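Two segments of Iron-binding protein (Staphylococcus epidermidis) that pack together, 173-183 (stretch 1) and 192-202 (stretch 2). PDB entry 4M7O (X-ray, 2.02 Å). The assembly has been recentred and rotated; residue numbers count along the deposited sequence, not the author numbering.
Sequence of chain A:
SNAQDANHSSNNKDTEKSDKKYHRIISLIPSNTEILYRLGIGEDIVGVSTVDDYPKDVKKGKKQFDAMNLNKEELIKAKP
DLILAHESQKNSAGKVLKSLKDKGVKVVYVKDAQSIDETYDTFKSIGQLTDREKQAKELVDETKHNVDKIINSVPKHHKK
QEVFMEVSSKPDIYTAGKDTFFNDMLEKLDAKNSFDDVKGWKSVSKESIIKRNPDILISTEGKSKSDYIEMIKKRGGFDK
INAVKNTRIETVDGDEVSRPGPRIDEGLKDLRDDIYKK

Stretch 1, residues 173-183: IYTAGKDTFFN
Stretch 2 192-202: KNSFDDVKGWK

The two stretches run antiparallel, burying 807 Å² between them. The strand that includes T175 and A176 lies along strand 201-202, with T175 and K202 as the hydrogen-bonded pair (T175 N to K202 O, 2.9 Å; K202 N to T175 O, 3.2 Å) and A176 and W201 as the non-hydrogen-bonded pair, CA-CA 4.7 Å. Beyond the strands the backbones stay bonded through G177 N to G200 O (2.9 Å), K178 N to V198 O (2.8 Å) and G200 N to K178 O (2.8 Å), and K178 and K199 form a single bridge, CA-CA 4.6 Å. Stretch 1 begins extended, stays so through G177 (phi/psi -100/-147) and K178 (-66/166), turns at D179 (62/29) and ends in the first turn of a helix at 181-183. In stretch 2 a type I turn spans F195 to V198, and G200 adopts 69/-153, a positive phi that favours glycine. G177 must also be small: a CB there would lie 2.2 Å from V198 O.

N193 (chi1 t, chi2 -27°) links strand to helix. Its ND2 donates to A176 O at 2.8 Å and to N183 OD1 at 3.0 Å, the latter presented by a t rotamer; its OD1 accepts from F195 N at 2.8 Å. Asparagine suits this buried site because one amide both donates twice and accepts. A water donates to both T175 OG1 (2.6 Å) and N193 OD1 (2.9 Å), while T175, also buried and t, places CG2 4.0 Å from F195 CG. The p rotamer of T180 lets OG1 donate to G177 O (2.6 Å) and cap the helix by accepting from N183 N (3.1 Å).

W201 (m, chi2 24°) shares a sheet face with A176. T180 CG2 meets the indole edge, 3.7 Å from W201 CD1, and F182 CE2 approaches W201 CZ2 at 4.2 Å. K178, chi1 m, extends its aliphatic chain past the turn, CD 3.4 Å from D196 O.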

# COMPACT_ATOMS: atom_id res chain seq x y z
N ILE A 173 16.00 1.46 -13.66
CA ILE A 173 14.91 0.55 -13.33
C ILE A 173 15.10 0.06 -11.91
O ILE A 173 16.21 -0.34 -11.51
CB ILE A 173 14.94 -0.67 -14.27
CG1 ILE A 173 14.88 -0.19 -15.71
CG2 ILE A 173 13.79 -1.62 -13.94
CD1 ILE A 173 15.10 -1.29 -16.73
N TYR A 174 14.02 0.04 -11.14
CA TYR A 174 14.08 -0.46 -9.78
C TYR A 174 13.13 -1.62 -9.60
O TYR A 174 12.02 -1.62 -10.15
CB TYR A 174 13.70 0.63 -8.77
CG TYR A 174 14.84 1.59 -8.45
CD1 TYR A 174 15.27 2.53 -9.38
CD2 TYR A 174 15.46 1.56 -7.21
CE1 TYR A 174 16.32 3.43 -9.07
CE2 TYR A 174 16.50 2.48 -6.88
CZ TYR A 174 16.92 3.40 -7.82
OH TYR A 174 17.97 4.26 -7.51
N THR A 175 13.54 -2.59 -8.81
CA THR A 175 12.66 -3.70 -8.50
C THR A 175 12.42 -3.73 -7.02
O THR A 175 13.06 -2.99 -6.27
CB THR A 175 13.25 -5.04 -8.94
OG1 THR A 175 12.30 -6.08 -8.68
CG2 THR A 175 14.52 -5.32 -8.16
N ALA A 176 11.50 -4.59 -6.60
CA ALA A 176 11.21 -4.80 -5.19
C ALA A 176 11.65 -6.21 -4.81
O ALA A 176 11.16 -7.19 -5.36
CB ALA A 176 9.74 -4.61 -4.91
N GLY A 177 12.57 -6.31 -3.86
CA GLY A 177 13.04 -7.61 -3.40
C GLY A 177 12.34 -7.98 -2.11
O GLY A 177 11.17 -7.62 -1.90
N LYS A 178 13.04 -8.69 -1.24
CA LYS A 178 12.49 -9.09 0.05
C LYS A 178 12.24 -7.89 0.95
O LYS A 178 12.73 -6.79 0.67
CB LYS A 178 13.42 -10.08 0.75
CG LYS A 178 13.21 -11.52 0.32
CD LYS A 178 14.15 -12.45 1.08
CE LYS A 178 13.55 -13.84 1.24
NZ LYS A 178 13.21 -14.47 -0.06
N ASP A 179 11.48 -8.11 2.02
CA ASP A 179 11.09 -7.05 2.95
C ASP A 179 10.26 -5.96 2.28
O ASP A 179 10.29 -4.80 2.70
CB ASP A 179 12.31 -6.41 3.64
CG ASP A 179 13.11 -7.41 4.44
OD1 ASP A 179 12.54 -8.44 4.86
OD2 ASP A 179 14.32 -7.16 4.67
N THR A 180 9.52 -6.32 1.24
CA THR A 180 8.61 -5.35 0.62
C THR A 180 7.21 -5.91 0.58
O THR A 180 7.02 -7.13 0.62
CB THR A 180 9.02 -5.00 -0.82
OG1 THR A 180 8.99 -6.19 -1.61
CG2 THR A 180 10.43 -4.36 -0.86
N PHE A 181 6.24 -5.02 0.47
CA PHE A 181 4.84 -5.41 0.43
C PHE A 181 4.59 -6.24 -0.82
O PHE A 181 3.93 -7.28 -0.76
CB PHE A 181 3.93 -4.18 0.48
CG PHE A 181 2.64 -4.43 1.21
CD1 PHE A 181 1.87 -5.54 0.93
CD2 PHE A 181 2.22 -3.58 2.22
CE1 PHE A 181 0.68 -5.78 1.60
CE2 PHE A 181 1.04 -3.82 2.90
CZ PHE A 181 0.27 -4.93 2.59
N PHE A 182 5.12 -5.80 -1.95
CA PHE A 182 4.94 -6.58 -3.18
C PHE A 182 5.54 -7.97 -3.05
O PHE A 182 5.02 -8.91 -3.64
CB PHE A 182 5.52 -5.84 -4.38
CG PHE A 182 4.88 -4.51 -4.63
CD1 PHE A 182 3.50 -4.39 -4.66
CD2 PHE A 182 5.65 -3.37 -4.82
CE1 PHE A 182 2.89 -3.15 -4.87
CE2 PHE A 182 5.05 -2.13 -5.03
CZ PHE A 182 3.67 -2.02 -5.06
N ASN A 183 6.63 -8.11 -2.30
CA ASN A 183 7.25 -9.43 -2.17
C ASN A 183 6.41 -10.35 -1.29
O ASN A 183 6.28 -11.53 -1.59
CB ASN A 183 8.68 -9.38 -1.64
CG ASN A 183 9.29 -10.76 -1.49
OD1 ASN A 183 9.75 -11.36 -2.46
ND2 ASN A 183 9.29 -11.27 -0.25
N LYS A 192 7.26 -16.80 -7.18
CA LYS A 192 8.64 -16.48 -6.82
C LYS A 192 9.01 -15.07 -7.30
O LYS A 192 8.60 -14.64 -8.38
CB LYS A 192 9.60 -17.51 -7.42
CG LYS A 192 10.97 -17.55 -6.76
CD LYS A 192 12.04 -16.86 -7.60
N ASN A 193 9.76 -14.34 -6.48
CA ASN A 193 10.24 -13.01 -6.85
C ASN A 193 11.56 -13.18 -7.59
O ASN A 193 12.50 -13.78 -7.05
CB ASN A 193 10.43 -12.18 -5.58
CG ASN A 193 10.83 -10.73 -5.85
OD1 ASN A 193 11.45 -10.42 -6.87
ND2 ASN A 193 10.51 -9.85 -4.91
N SER A 194 11.64 -12.68 -8.83
CA SER A 194 12.88 -12.80 -9.62
C SER A 194 14.09 -12.28 -8.86
O SER A 194 15.21 -12.71 -9.09
CB SER A 194 12.78 -12.02 -10.93
OG SER A 194 11.95 -12.66 -11.87
N PHE A 195 13.85 -11.34 -7.95
CA PHE A 195 14.92 -10.73 -7.17
C PHE A 195 14.74 -10.93 -5.67
O PHE A 195 14.81 -9.97 -4.90
CB PHE A 195 15.06 -9.25 -7.53
CG PHE A 195 15.71 -9.03 -8.87
CD1 PHE A 195 17.09 -8.94 -8.98
CD2 PHE A 195 14.95 -8.95 -10.03
CE1 PHE A 195 17.70 -8.75 -10.21
CE2 PHE A 195 15.55 -8.77 -11.26
CZ PHE A 195 16.93 -8.66 -11.36
N ASP A 196 14.54 -12.18 -5.27
CA ASP A 196 14.39 -12.51 -3.86
C ASP A 196 15.74 -12.43 -3.15
O ASP A 196 15.79 -12.49 -1.91
CB ASP A 196 13.74 -13.88 -3.66
CG ASP A 196 14.52 -15.02 -4.32
OD1 ASP A 196 15.68 -14.81 -4.74
OD2 ASP A 196 13.96 -16.14 -4.41
N ASP A 197 16.81 -12.28 -3.93
CA ASP A 197 18.16 -12.15 -3.38
C ASP A 197 18.51 -10.73 -2.92
O ASP A 197 19.55 -10.52 -2.30
CB ASP A 197 19.21 -12.66 -4.38
CG ASP A 197 19.21 -11.89 -5.70
OD1 ASP A 197 18.12 -11.45 -6.15
OD2 ASP A 197 20.29 -11.73 -6.30
N VAL A 198 17.66 -9.75 -3.22
CA VAL A 198 17.89 -8.38 -2.76
C VAL A 198 16.83 -7.95 -1.74
O VAL A 198 15.79 -8.59 -1.62
CB VAL A 198 17.93 -7.37 -3.92
CG1 VAL A 198 18.87 -7.85 -5.02
CG2 VAL A 198 16.54 -7.14 -4.49
N LYS A 199 17.10 -6.88 -1.00
CA LYS A 199 16.18 -6.39 0.02
C LYS A 199 15.72 -4.95 -0.24
O LYS A 199 16.52 -4.10 -0.64
CB LYS A 199 16.80 -6.50 1.41
CG LYS A 199 17.05 -7.92 1.87
CD LYS A 199 17.46 -7.97 3.34
CE LYS A 199 17.62 -9.41 3.82
NZ LYS A 199 17.89 -9.48 5.29
N GLY A 200 14.44 -4.68 -0.01
CA GLY A 200 13.87 -3.37 -0.25
C GLY A 200 13.82 -3.05 -1.73
O GLY A 200 13.73 -3.95 -2.57
N TRP A 201 13.87 -1.76 -2.05
CA TRP A 201 13.83 -1.29 -3.44
C TRP A 201 15.26 -1.08 -3.90
O TRP A 201 16.01 -0.34 -3.27
CB TRP A 201 13.02 0.03 -3.53
CG TRP A 201 11.52 -0.17 -3.41
CD1 TRP A 201 10.89 -1.23 -2.82
CD2 TRP A 201 10.48 0.68 -3.93
NE1 TRP A 201 9.53 -1.08 -2.93
CE2 TRP A 201 9.25 0.08 -3.60
CE3 TRP A 201 10.47 1.88 -4.64
CZ2 TRP A 201 8.01 0.64 -3.95
CZ3 TRP A 201 9.24 2.44 -4.99
CH2 TRP A 201 8.03 1.82 -4.64
N LYS A 202 15.66 -1.75 -4.99
CA LYS A 202 17.02 -1.62 -5.50
C LYS A 202 17.02 -1.40 -7.01
O LYS A 202 16.20 -1.98 -7.73
CB LYS A 202 17.84 -2.87 -5.17
CG LYS A 202 18.10 -3.06 -3.68
CD LYS A 202 18.79 -1.82 -3.08
CE LYS A 202 18.72 -1.80 -1.56
NZ LYS A 202 19.50 -2.91 -0.96
O HOH W 1 11.27 -8.45 -9.03